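PDB 3TQF: Hpr(Ser) kinase from Coxiella burnetii, which probably acts as a bifunctional, ATP-binding kinase and phosphatase that adds phosphate to a serine of the carrier protein HPr and removes it again. Local coordinates for residues 10-15 with 35-40; 113-118 with 153-158; 50-55 with 90-95; 25-30 with 101-106. All blocks are in the same frame, centred on the assembly; numbering follows the deposited sequence.

How the interactions relate
All four contacts lie in one HPr kinase C-terminal domain and reach the same mixed sheet. Interactions 1 and 4 share helix 29-38. Interaction 4 holds its phosphate-binding start and interaction 1 its last turn, with centres about 18 Å apart. Interactions 3 and 4 share strand 92-102. They lie about 26 Å apart between centres, on opposite sides of the chain's centre. Interaction 2 sits on the surface, where helix 141-165 passes strand 117-123. Along the chain, interaction 1 closes before 2 and 3 open, while 1 and 4 interleave. Asp-15 and Arg-153 join interactions 1 and 2 by a salt bridge. Phe-11 packs against interaction 3. The probable nucleotide site is thus built onto the common sheet.

Interaction 1 of 4, residues 10-15 with 35-40; sequences NFLVID and ALIDRG
No flat group takes part where Leu-12 and Ile-14 meet Leu-36 and Ile-37. The contact is made by branched aliphatic chains alone. The ring of Phe-11 lies on the other side of the strand, with Leu-20 and Val-44. Leu-36 is the centre of the contact. Its CD1 touches CD1 of Leu-12 at 3.6 Å, and the same methyl meets CD1 of Ile-14 at 3.9 Å. Both pairs of side chains cross at about a right angle. The other branch of Leu-12 turns to the next helix residue, with CD2 lying 4.1 Å from CD1 of Ile-37. Leu-12 therefore spreads its two methyls over two neighbours. In Ile-14, CG1 stands opposite the carbonyl carbon (chi1 -54°) and the chain then runs straight on (chi2 174°), which carries CD1 to the helix. All four residues are buried. Ile-14 also rests on Val-149 of helix 141-165. The helix runs to Asp-38 and closes in a Schellman motif at Gly-40, and the chain turns back to strand 42-45, which pairs with strand 10-14. This is the helix that follows the probable P-loop, laid on the mixed sheet of the HPr kinase C-terminal domain.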
loop_
_atom_site.group_PDB
_atom_site.type_symbol
_atom_site.label_atom_id
_atom_site.label_comp_id
_atom_site.label_asym_id
_atom_site.label_seq_id
_atom_site.Cartn_x
_atom_site.Cartn_y
_atom_site.Cartn_z
ATOM N N ASN A 10 8.392 10.962 15.774
ATOM C CA ASN A 10 9.091 9.789 15.266
ATOM C C ASN A 10 10.263 10.276 14.434
ATOM O O ASN A 10 10.167 11.308 13.781
ATOM C CB ASN A 10 8.171 8.910 14.421
ATOM C CG ASN A 10 6.954 8.425 15.190
ATOM O OD1 ASN A 10 6.938 8.427 16.417
ATOM N ND2 ASN A 10 5.924 8.014 14.461
ATOM N N PHE A 11 11.367 9.535 14.462
ATOM C CA PHE A 11 12.581 9.934 13.762
ATOM C C PHE A 11 13.073 8.785 12.905
ATOM O O PHE A 11 13.412 7.722 13.416
ATOM C CB PHE A 11 13.651 10.361 14.775
ATOM C CG PHE A 11 14.831 11.078 14.171
ATOM C CD1 PHE A 11 14.669 12.007 13.157
ATOM C CD2 PHE A 11 16.104 10.849 14.657
ATOM C CE1 PHE A 11 15.760 12.671 12.619
ATOM C CE2 PHE A 11 17.204 11.512 14.127
ATOM C CZ PHE A 11 17.030 12.424 13.104
ATOM N N LEU A 12 13.090 9.008 11.595
ATOM C CA LEU A 12 13.477 7.992 10.624
ATOM C C LEU A 12 14.575 8.546 9.723
ATOM O O LEU A 12 14.659 9.758 9.514
ATOM C CB LEU A 12 12.269 7.603 9.770
ATOM C CG LEU A 12 11.015 7.145 10.523
ATOM C CD1 LEU A 12 9.764 7.554 9.794
ATOM C CD2 LEU A 12 11.045 5.641 10.742
ATOM N N VAL A 13 15.417 7.660 9.199
ATOM C CA VAL A 13 16.341 8.035 8.142
ATOM C C VAL A 13 15.708 7.613 6.820
ATOM O O VAL A 13 15.408 6.432 6.624
ATOM C CB VAL A 13 17.720 7.382 8.317
ATOM C CG1 VAL A 13 18.655 7.806 7.188
ATOM C CG2 VAL A 13 18.314 7.758 9.669
ATOM N N ILE A 14 15.478 8.592 5.941
ATOM C CA ILE A 14 14.859 8.372 4.642
ATOM C C ILE A 14 15.686 9.046 3.561
ATOM O O ILE A 14 15.819 10.267 3.553
ATOM C CB ILE A 14 13.450 8.971 4.574
ATOM C CG1 ILE A 14 12.576 8.452 5.720
ATOM C CG2 ILE A 14 12.814 8.652 3.231
ATOM C CD1 ILE A 14 11.201 9.122 5.803
ATOM N N ASP A 15 16.233 8.245 2.650
ATOM C CA ASP A 15 17.066 8.738 1.554
ATOM C C ASP A 15 18.192 9.625 2.083
ATOM O O ASP A 15 18.416 10.717 1.576
ATOM C CB ASP A 15 16.198 9.492 0.533
ATOM C CG ASP A 15 16.936 9.796 -0.765
ATOM O OD1 ASP A 15 17.881 9.056 -1.114
ATOM O OD2 ASP A 15 16.569 10.783 -1.435
ATOM N N ALA A 35 5.714 0.997 7.602
ATOM C CA ALA A 35 5.652 0.958 6.138
ATOM C C ALA A 35 6.934 1.502 5.502
ATOM O O ALA A 35 7.444 0.926 4.545
ATOM C CB ALA A 35 4.445 1.723 5.636
ATOM N N LEU A 36 7.457 2.599 6.046
ATOM C CA LEU A 36 8.721 3.151 5.572
ATOM C C LEU A 36 9.894 2.189 5.804
ATOM O O LEU A 36 10.770 2.072 4.948
ATOM C CB LEU A 36 8.993 4.506 6.222
ATOM C CG LEU A 36 8.101 5.645 5.713
ATOM C CD1 LEU A 36 8.179 6.840 6.638
ATOM C CD2 LEU A 36 8.483 6.044 4.299
ATOM N N ILE A 37 9.905 1.493 6.944
ATOM C CA ILE A 37 10.922 0.459 7.196
ATOM C C ILE A 37 10.835 -0.635 6.127
ATOM O O ILE A 37 11.854 -1.127 5.649
ATOM C CB ILE A 37 10.780 -0.217 8.603
ATOM C CG1 ILE A 37 10.837 0.802 9.749
ATOM C CG2 ILE A 37 11.872 -1.268 8.811
ATOM C CD1 ILE A 37 12.003 1.754 9.679
ATOM N N ASP A 38 9.607 -0.996 5.761
ATOM C CA ASP A 38 9.337 -2.043 4.771
ATOM C C ASP A 38 9.792 -1.638 3.374
ATOM O O ASP A 38 10.100 -2.494 2.552
ATOM C CB ASP A 38 7.838 -2.380 4.764
ATOM C CG ASP A 38 7.495 -3.543 3.849
ATOM O OD1 ASP A 38 8.048 -4.647 4.042
ATOM O OD2 ASP A 38 6.661 -3.351 2.939
ATOM N N ARG A 39 9.851 -0.335 3.109
ATOM C CA ARG A 39 10.378 0.160 1.832
ATOM C C ARG A 39 11.902 0.287 1.828
ATOM O O ARG A 39 12.467 0.730 0.842
ATOM C CB ARG A 39 9.775 1.514 1.450
ATOM C CG ARG A 39 8.294 1.682 1.774
ATOM C CD ARG A 39 7.433 2.045 0.588
ATOM N NE ARG A 39 8.127 2.751 -0.479
ATOM C CZ ARG A 39 7.739 2.720 -1.752
ATOM N NH1 ARG A 39 6.654 2.040 -2.116
ATOM N NH2 ARG A 39 8.437 3.370 -2.668
ATOM N N GLY A 40 12.562 -0.087 2.920
ATOM C CA GLY A 40 14.026 -0.109 2.979
ATOM C C GLY A 40 14.657 1.053 3.731
ATOM O O GLY A 40 15.879 1.213 3.706
#

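Interaction 2 of 4, residues 113-118 with 153-158; sequences PLNPLY and RLKMEG
The two backbones keep well apart, with 10.7 Å between CA of Asn-115 and CA of Lys-155, their nearest CA atoms. One is a loop leading into strand 117-123 and the other is a turn inside helix 141-165. Side chains bridge the gap, and Lys-155 does most of the reaching. Its CG lies opposite the backbone N (chi1 -177°) and the rest of the chain is extended, so the amine stands far out from the helix. NZ ends beside the amide of Asn-115, 3.5 Å from the atom modelled as ND2. That amide is probably turned over in the model. Lower down the lysine, CD lies 4.3 Å from CE1 of Tyr-118, at a slant to the ring. The hydroxyl of Tyr-118 is hydrogen-bonded to His-152, one turn back on the helix, which ties the ring to the helix from a second point. Arg-153 starts out away from the loop. Its NE lies 3.1 Å from OE2 of Glu-157, a salt bridge made by charge alone, since the oxygen is well out of the guanidinium plane. Its NH1 forms a salt bridge to Asp-15. Leu-114, Pro-116 and Leu-154 pack on the third subunit, so both segments meet it. The lysine stem thus lies by the Tyr-118 ring, and its amine by the Asn-115 amide. It is probably a modest link, with Tyr-118 and His-152 supplying the clear polar bond.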
loop_
_atom_site.group_PDB
_atom_site.type_symbol
_atom_site.label_atom_id
_atom_site.label_comp_id
_atom_site.label_asym_id
_atom_site.label_seq_id
_atom_site.Cartn_x
_atom_site.Cartn_y
_atom_site.Cartn_z
ATOM N N PRO A 113 0.756 25.837 -5.306
ATOM C CA PRO A 113 0.401 24.412 -5.292
ATOM C C PRO A 113 1.357 23.503 -6.075
ATOM O O PRO A 113 1.215 22.284 -6.016
ATOM C CB PRO A 113 -0.991 24.391 -5.928
ATOM C CG PRO A 113 -1.027 25.592 -6.811
ATOM C CD PRO A 113 -0.154 26.627 -6.159
ATOM N N LEU A 114 2.313 24.089 -6.796
ATOM C CA LEU A 114 3.349 23.325 -7.494
ATOM C C LEU A 114 4.498 22.936 -6.560
ATOM O O LEU A 114 5.404 22.208 -6.965
ATOM C CB LEU A 114 3.897 24.117 -8.685
ATOM C CG LEU A 114 2.961 24.281 -9.887
ATOM C CD1 LEU A 114 1.766 25.169 -9.564
ATOM C CD2 LEU A 114 3.720 24.845 -11.082
ATOM N N ASN A 115 4.465 23.429 -5.322
ATOM C CA ASN A 115 5.456 23.077 -4.303
ATOM C C ASN A 115 4.787 22.705 -2.982
ATOM O O ASN A 115 3.616 23.012 -2.777
ATOM C CB ASN A 115 6.427 24.242 -4.091
ATOM C CG ASN A 115 7.571 24.234 -5.085
ATOM O OD1 ASN A 115 7.606 25.039 -6.013
ATOM N ND2 ASN A 115 8.510 23.310 -4.899
ATOM N N PRO A 116 5.528 22.038 -2.078
ATOM C CA PRO A 116 4.968 21.725 -0.763
ATOM C C PRO A 116 4.789 22.977 0.087
ATOM O O PRO A 116 5.392 24.009 -0.205
ATOM C CB PRO A 116 6.022 20.810 -0.122
ATOM C CG PRO A 116 7.057 20.551 -1.160
ATOM C CD PRO A 116 6.927 21.594 -2.206
ATOM N N LEU A 117 3.972 22.885 1.132
ATOM C CA LEU A 117 3.817 24.000 2.052
ATOM C C LEU A 117 4.975 23.965 3.035
ATOM O O LEU A 117 4.962 23.194 3.993
ATOM C CB LEU A 117 2.469 23.945 2.783
ATOM C CG LEU A 117 2.113 25.157 3.659
ATOM C CD1 LEU A 117 2.291 26.454 2.903
ATOM C CD2 LEU A 117 0.686 25.044 4.176
ATOM N N TYR A 118 5.982 24.796 2.767
ATOM C CA TYR A 118 7.198 24.858 3.578
ATOM C C TYR A 118 7.074 25.888 4.697
ATOM O O TYR A 118 6.563 26.992 4.493
ATOM C CB TYR A 118 8.415 25.210 2.714
ATOM C CG TYR A 118 9.179 24.023 2.179
ATOM C CD1 TYR A 118 9.085 23.643 0.846
ATOM C CD2 TYR A 118 10.012 23.289 3.005
ATOM C CE1 TYR A 118 9.802 22.556 0.354
ATOM C CE2 TYR A 118 10.728 22.197 2.523
ATOM C CZ TYR A 118 10.619 21.836 1.200
ATOM O OH TYR A 118 11.333 20.754 0.739
ATOM N N ARG A 153 15.480 16.458 -0.647
ATOM C CA ARG A 153 16.921 16.281 -0.767
ATOM C C ARG A 153 17.447 16.856 -2.076
ATOM O O ARG A 153 18.500 17.493 -2.093
ATOM C CB ARG A 153 17.293 14.804 -0.662
ATOM C CG ARG A 153 18.759 14.515 -0.945
ATOM C CD ARG A 153 19.227 13.275 -0.223
ATOM N NE ARG A 153 20.536 12.850 -0.709
ATOM C CZ ARG A 153 20.750 11.919 -1.636
ATOM N NH1 ARG A 153 19.741 11.269 -2.210
ATOM N NH2 ARG A 153 21.997 11.631 -1.992
ATOM N N LEU A 154 16.723 16.631 -3.168
ATOM C CA LEU A 154 17.088 17.238 -4.444
ATOM C C LEU A 154 17.047 18.762 -4.354
ATOM O O LEU A 154 17.929 19.442 -4.872
ATOM C CB LEU A 154 16.169 16.750 -5.566
ATOM C CG LEU A 154 16.383 15.308 -6.022
ATOM C CD1 LEU A 154 15.340 14.930 -7.056
ATOM C CD2 LEU A 154 17.785 15.120 -6.581
ATOM N N LYS A 155 16.029 19.289 -3.683
ATOM C CA LYS A 155 15.874 20.734 -3.526
ATOM C C LYS A 155 17.010 21.364 -2.706
ATOM O O LYS A 155 17.519 22.425 -3.060
ATOM C CB LYS A 155 14.516 21.056 -2.893
ATOM C CG LYS A 155 14.244 22.547 -2.768
ATOM C CD LYS A 155 12.755 22.873 -2.722
ATOM C CE LYS A 155 12.528 24.388 -2.830
ATOM N NZ LYS A 155 11.100 24.742 -3.112
HETATM N N MSE A 156 17.405 20.703 -1.620
HETATM C CA MSE A 156 18.510 21.173 -0.787
HETATM C C MSE A 156 19.829 21.095 -1.536
HETATM O O MSE A 156 20.677 21.970 -1.384
HETATM C CB MSE A 156 18.612 20.364 0.512
HETATM C CG MSE A 156 17.476 20.595 1.514
HETATM SE SE MSE A 156 17.087 22.478 1.921
HETATM C CE MSE A 156 15.631 22.764 0.659
ATOM N N GLU A 157 20.006 20.046 -2.335
ATOM C CA GLU A 157 21.176 19.938 -3.205
ATOM C C GLU A 157 21.153 21.001 -4.302
ATOM O O GLU A 157 22.199 21.396 -4.804
ATOM C CB GLU A 157 21.272 18.536 -3.810
ATOM C CG GLU A 157 21.788 17.506 -2.817
ATOM C CD GLU A 157 21.612 16.079 -3.282
ATOM O OE1 GLU A 157 21.358 15.862 -4.488
ATOM O OE2 GLU A 157 21.735 15.167 -2.434
ATOM N N GLY A 158 19.956 21.448 -4.669
ATOM C CA GLY A 158 19.789 22.545 -5.607
ATOM C C GLY A 158 20.306 23.861 -5.063
ATOM O O GLY A 158 20.950 24.621 -5.790
#

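Interaction 3 of 4, residues 50-55 with 90-95; sequences DLKQEN and VNQHEV
Lys-52 and Gln-92 meet across this contact only loosely, and the shortest sound polar bond is local to one strand: ND1 of His-93 gives its proton to O of Glu-94 at 2.8 Å. The carbonyl oxygen lies near the imidazole plane, and the N-H comes in along a lone pair in the carbonyl plane. The bond is fairly straight, at 156°, and ties the ring to its own strand. Lys-52 has a charged partner in its own segment, OE1 of Glu-54, 3.5 Å from NZ. OE1 of Gln-92 comes to 4.2 Å from the same NZ, so the amide only flanks this ion pair. The lysine chain is fully extended beyond CG, which brings the amine near Gln-92. On the other face of the sheet the contact is apolar. CD2 of Leu-51 lies 4.3 Å from CG2 of Val-95, and both residues are buried. Trp-7 and Leu-124 lie against Leu-51, while Phe-11 packs on Val-95. Strands 48-53 and 92-102 each pair antiparallel with strand 58-61, which runs between them. The side chains therefore reach past a middle strand on both faces, an arrangement of next-but-one neighbours in the mixed sheet of this domain.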
loop_
_atom_site.group_PDB
_atom_site.type_symbol
_atom_site.label_atom_id
_atom_site.label_comp_id
_atom_site.label_asym_id
_atom_site.label_seq_id
_atom_site.Cartn_x
_atom_site.Cartn_y
_atom_site.Cartn_z
ATOM N N ASP A 50 15.910 12.044 21.864
ATOM C CA ASP A 50 16.911 12.892 22.503
ATOM C C ASP A 50 17.605 13.717 21.423
ATOM O O ASP A 50 17.966 13.185 20.372
ATOM C CB ASP A 50 17.946 12.062 23.269
ATOM C CG ASP A 50 17.349 11.314 24.449
ATOM O OD1 ASP A 50 16.114 11.359 24.647
ATOM O OD2 ASP A 50 18.123 10.672 25.184
ATOM N N LEU A 51 17.776 15.012 21.686
ATOM C CA LEU A 51 18.422 15.927 20.752
ATOM C C LEU A 51 19.677 16.526 21.376
ATOM O O LEU A 51 19.749 16.704 22.592
ATOM C CB LEU A 51 17.464 17.057 20.364
ATOM C CG LEU A 51 16.172 16.703 19.619
ATOM C CD1 LEU A 51 15.344 17.960 19.429
ATOM C CD2 LEU A 51 16.444 16.045 18.273
ATOM N N LYS A 52 20.663 16.843 20.539
ATOM C CA LYS A 52 21.875 17.529 20.991
ATOM C C LYS A 52 22.597 18.209 19.829
ATOM O O LYS A 52 22.365 17.879 18.668
ATOM C CB LYS A 52 22.825 16.550 21.689
ATOM C CG LYS A 52 23.338 15.430 20.788
ATOM C CD LYS A 52 24.312 14.508 21.516
ATOM C CE LYS A 52 24.681 13.299 20.651
ATOM N NZ LYS A 52 25.705 12.431 21.296
ATOM N N GLN A 53 23.473 19.155 20.159
ATOM C CA GLN A 53 24.290 19.844 19.162
ATOM C C GLN A 53 25.748 19.394 19.234
ATOM O O GLN A 53 26.391 19.509 20.280
ATOM C CB GLN A 53 24.202 21.359 19.345
ATOM C CG GLN A 53 23.227 22.025 18.400
ATOM C CD GLN A 53 23.101 23.513 18.647
ATOM O OE1 GLN A 53 24.087 24.201 18.923
ATOM N NE2 GLN A 53 21.879 24.021 18.547
ATOM N N GLU A 54 26.260 18.880 18.115
ATOM C CA GLU A 54 27.661 18.460 18.009
ATOM C C GLU A 54 28.241 18.845 16.648
ATOM O O GLU A 54 27.823 18.306 15.619
ATOM C CB GLU A 54 27.780 16.948 18.207
ATOM C CG GLU A 54 27.521 16.487 19.632
ATOM C CD GLU A 54 27.849 15.015 19.850
ATOM O OE1 GLU A 54 27.550 14.192 18.954
ATOM O OE2 GLU A 54 28.400 14.683 20.924
ATOM N N ASN A 55 29.194 19.777 16.650
ATOM C CA ASN A 55 29.877 20.231 15.428
ATOM C C ASN A 55 28.935 20.922 14.435
ATOM O O ASN A 55 28.940 20.606 13.240
ATOM C CB ASN A 55 30.601 19.062 14.738
ATOM C CG ASN A 55 31.509 18.291 15.684
ATOM O OD1 ASN A 55 32.424 18.858 16.296
ATOM N ND2 ASN A 55 31.264 16.987 15.803
ATOM N N VAL A 90 19.023 2.518 13.336
ATOM C CA VAL A 90 20.230 3.321 13.501
ATOM C C VAL A 90 20.156 4.033 14.846
ATOM O O VAL A 90 19.077 4.446 15.265
ATOM C CB VAL A 90 20.370 4.332 12.333
ATOM C CG1 VAL A 90 20.724 5.712 12.833
ATOM C CG2 VAL A 90 21.391 3.832 11.309
ATOM N N ASN A 91 21.292 4.163 15.529
ATOM C CA ASN A 91 21.297 4.747 16.881
ATOM C C ASN A 91 21.254 6.281 16.907
ATOM O O ASN A 91 20.783 6.866 17.883
ATOM C CB ASN A 91 22.457 4.205 17.736
ATOM C CG ASN A 91 23.830 4.613 17.221
ATOM O OD1 ASN A 91 23.968 5.168 16.130
ATOM N ND2 ASN A 91 24.859 4.333 18.014
ATOM N N GLN A 92 21.737 6.924 15.846
ATOM C CA GLN A 92 21.622 8.376 15.714
ATOM C C GLN A 92 21.754 8.848 14.267
ATOM O O GLN A 92 22.179 8.099 13.392
ATOM C CB GLN A 92 22.658 9.090 16.592
ATOM C CG GLN A 92 24.094 8.664 16.364
ATOM C CD GLN A 92 25.088 9.584 17.046
ATOM O OE1 GLN A 92 25.261 9.544 18.265
ATOM N NE2 GLN A 92 25.756 10.417 16.256
ATOM N N HIS A 93 21.380 10.103 14.030
ATOM C CA HIS A 93 21.474 10.710 12.710
ATOM C C HIS A 93 21.166 12.199 12.816
ATOM O O HIS A 93 20.466 12.627 13.730
ATOM C CB HIS A 93 20.490 10.039 11.745
ATOM C CG HIS A 93 20.775 10.307 10.300
ATOM N ND1 HIS A 93 20.324 11.435 9.650
ATOM C CD2 HIS A 93 21.456 9.587 9.378
ATOM C CE1 HIS A 93 20.723 11.403 8.392
ATOM N NE2 HIS A 93 21.409 10.290 8.201
ATOM N N GLU A 94 21.695 12.984 11.880
ATOM C CA GLU A 94 21.424 14.420 11.823
ATOM C C GLU A 94 19.967 14.657 11.422
ATOM O O GLU A 94 19.415 13.909 10.623
ATOM C CB GLU A 94 22.380 15.117 10.839
ATOM C CG GLU A 94 22.010 16.570 10.495
ATOM C CD GLU A 94 23.153 17.356 9.850
ATOM O OE1 GLU A 94 23.996 16.746 9.155
ATOM O OE2 GLU A 94 23.203 18.595 10.034
ATOM N N VAL A 95 19.359 15.693 11.990
ATOM C CA VAL A 95 17.997 16.091 11.653
ATOM C C VAL A 95 18.050 16.999 10.441
ATOM O O VAL A 95 18.690 18.042 10.483
ATOM C CB VAL A 95 17.341 16.868 12.814
ATOM C CG1 VAL A 95 15.945 17.360 12.426
ATOM C CG2 VAL A 95 17.285 16.007 14.065
#

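Interaction 4 of 4, residues 25-30 with 101-106; sequences ANIGKS and LVKPEK. With PO4 (phosphate ion), chain C.
Van der Waals contacts join the two segments through Ile-27, Leu-101 and Lys-103. CD1 of Ile-27 rests on CB of Leu-101 at 4.1 Å. The other branch, CG2, meets CE of Lys-103 at 3.9 Å, so Ile-27 spans two residues of the facing segment. Its CG1 stands between the backbone N and the carbonyl carbon (chi1 65°), which directs CD1 to Leu-101. The stem of Lys-29 adds a looser touch on CD1 of Leu-101.

Hydrogen bonds to the phosphate ion come chiefly from the backbone. N of Lys-29 gives the shortest, 2.7 Å to O1, and N of Ser-30 reaches O4 at 2.9 Å; both are nearly straight. N of Asn-26 binds O2 at 3.1 Å, and N of Gly-28 binds O3 at the same distance of 3.1 Å. O1 takes three amides, from Lys-29 and, more weakly, Ile-27 and Gly-28. All four phosphate oxygens are therefore held. Gly-28 is the N-cap of helix 29-38, so the anion sits at the start of the helix, where the dipole would probably help to hold it. OD1 of Asn-26 is hydrogen-bonded to Arg-139 of the second subunit.

Of the charged groups, Lys-29 lies nearest the ion. The bend at chi3 (-73°) lays its stem along O1, while NZ turns to O of Gly-23. Away from the ion, Lys-106 forms a salt bridge to Glu-24. The ion probably came from the crystallisation liquor. Its nest of amides is consistent with a P-loop (Walker A), which in related kinases holds a phosphate of ATP.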
loop_
_atom_site.group_PDB
_atom_site.type_symbol
_atom_site.label_atom_id
_atom_site.label_comp_id
_atom_site.label_asym_id
_atom_site.label_seq_id
_atom_site.Cartn_x
_atom_site.Cartn_y
_atom_site.Cartn_z
ATOM N N ALA A 25 -2.926 12.509 17.507
ATOM C CA ALA A 25 -2.941 11.124 17.971
ATOM C C ALA A 25 -3.840 10.261 17.083
ATOM O O ALA A 25 -4.851 10.732 16.556
ATOM C CB ALA A 25 -3.398 11.052 19.416
ATOM N N ASN A 26 -3.436 9.004 16.912
ATOM C CA ASN A 26 -4.245 7.983 16.243
ATOM C C ASN A 26 -4.611 8.342 14.797
ATOM O O ASN A 26 -5.779 8.342 14.411
ATOM C CB ASN A 26 -5.499 7.671 17.083
ATOM C CG ASN A 26 -6.139 6.325 16.722
ATOM O OD1 ASN A 26 -5.598 5.547 15.923
ATOM N ND2 ASN A 26 -7.299 6.046 17.319
ATOM N N ILE A 27 -3.585 8.652 14.010
ATOM C CA ILE A 27 -3.734 8.888 12.574
ATOM C C ILE A 27 -2.888 7.929 11.726
ATOM O O ILE A 27 -2.960 7.972 10.506
ATOM C CB ILE A 27 -3.381 10.348 12.198
ATOM C CG1 ILE A 27 -1.899 10.651 12.467
ATOM C CG2 ILE A 27 -4.275 11.318 12.957
ATOM C CD1 ILE A 27 -1.503 12.082 12.188
ATOM N N GLY A 28 -2.092 7.072 12.366
ATOM C CA GLY A 28 -1.273 6.088 11.659
ATOM C C GLY A 28 0.198 6.445 11.508
ATOM O O GLY A 28 0.839 6.014 10.547
ATOM N N LYS A 29 0.735 7.228 12.448
ATOM C CA LYS A 29 2.150 7.604 12.445
ATOM C C LYS A 29 3.058 6.394 12.611
ATOM O O LYS A 29 3.980 6.193 11.826
ATOM C CB LYS A 29 2.456 8.586 13.573
ATOM C CG LYS A 29 1.826 9.960 13.425
ATOM C CD LYS A 29 2.127 10.844 14.643
ATOM C CE LYS A 29 1.323 10.404 15.858
ATOM N NZ LYS A 29 1.566 11.246 17.061
ATOM N N SER A 30 2.809 5.600 13.645
ATOM C CA SER A 30 3.603 4.390 13.892
ATOM C C SER A 30 3.450 3.379 12.755
ATOM O O SER A 30 4.391 2.664 12.416
ATOM C CB SER A 30 3.208 3.743 15.222
ATOM O OG SER A 30 3.684 4.507 16.323
ATOM N N LEU A 101 2.170 16.011 9.768
ATOM C CA LEU A 101 1.003 15.439 9.099
ATOM C C LEU A 101 -0.249 16.132 9.589
ATOM O O LEU A 101 -0.544 16.100 10.777
ATOM C CB LEU A 101 0.894 13.942 9.386
ATOM C CG LEU A 101 2.052 13.047 8.934
ATOM C CD1 LEU A 101 1.829 11.638 9.435
ATOM C CD2 LEU A 101 2.208 13.065 7.420
ATOM N N VAL A 102 -0.983 16.750 8.667
ATOM C CA VAL A 102 -2.135 17.580 9.000
ATOM C C VAL A 102 -3.389 17.046 8.327
ATOM O O VAL A 102 -3.325 16.538 7.211
ATOM C CB VAL A 102 -1.913 19.030 8.532
ATOM C CG1 VAL A 102 -3.138 19.892 8.822
ATOM C CG2 VAL A 102 -0.677 19.612 9.197
ATOM N N LYS A 103 -4.525 17.165 9.009
ATOM C CA LYS A 103 -5.809 16.769 8.442
ATOM C C LYS A 103 -6.165 17.794 7.371
ATOM O O LYS A 103 -6.044 18.996 7.609
ATOM C CB LYS A 103 -6.906 16.739 9.509
ATOM C CG LYS A 103 -6.617 15.853 10.730
ATOM C CD LYS A 103 -7.180 14.446 10.593
ATOM C CE LYS A 103 -7.142 13.713 11.933
ATOM N NZ LYS A 103 -8.196 14.190 12.877
ATOM N N PRO A 104 -6.599 17.332 6.186
ATOM C CA PRO A 104 -6.918 18.228 5.078
ATOM C C PRO A 104 -7.751 19.450 5.457
ATOM O O PRO A 104 -7.491 20.540 4.951
ATOM C CB PRO A 104 -7.696 17.326 4.127
ATOM C CG PRO A 104 -7.109 15.987 4.340
ATOM C CD PRO A 104 -6.707 15.918 5.785
ATOM N N GLU A 105 -8.730 19.269 6.341
ATOM C CA GLU A 105 -9.648 20.356 6.720
ATOM C C GLU A 105 -8.927 21.474 7.482
ATOM O O GLU A 105 -9.312 22.640 7.388
ATOM C CB GLU A 105 -10.820 19.852 7.582
ATOM C CG GLU A 105 -11.298 18.430 7.306
ATOM C CD GLU A 105 -10.580 17.398 8.169
ATOM O OE1 GLU A 105 -10.761 17.429 9.407
ATOM O OE2 GLU A 105 -9.831 16.566 7.611
ATOM N N LYS A 106 -7.887 21.105 8.235
ATOM C CA LYS A 106 -7.140 22.045 9.075
ATOM C C LYS A 106 -5.910 22.607 8.360
ATOM O O LYS A 106 -5.144 23.383 8.934
ATOM C CB LYS A 106 -6.720 21.352 10.376
ATOM C CG LYS A 106 -7.904 20.862 11.219
ATOM C CD LYS A 106 -7.510 19.745 12.186
ATOM C CE LYS A 106 -8.738 19.025 12.727
ATOM N NZ LYS A 106 -8.372 17.960 13.700
HETATM P P PO4 C . -0.428 6.803 15.661
HETATM O O1 PO4 C . -0.433 8.003 14.751
HETATM O O2 PO4 C . -0.935 7.203 17.029
HETATM O O3 PO4 C . -1.309 5.734 15.059
HETATM O O4 PO4 C . 0.976 6.268 15.775
#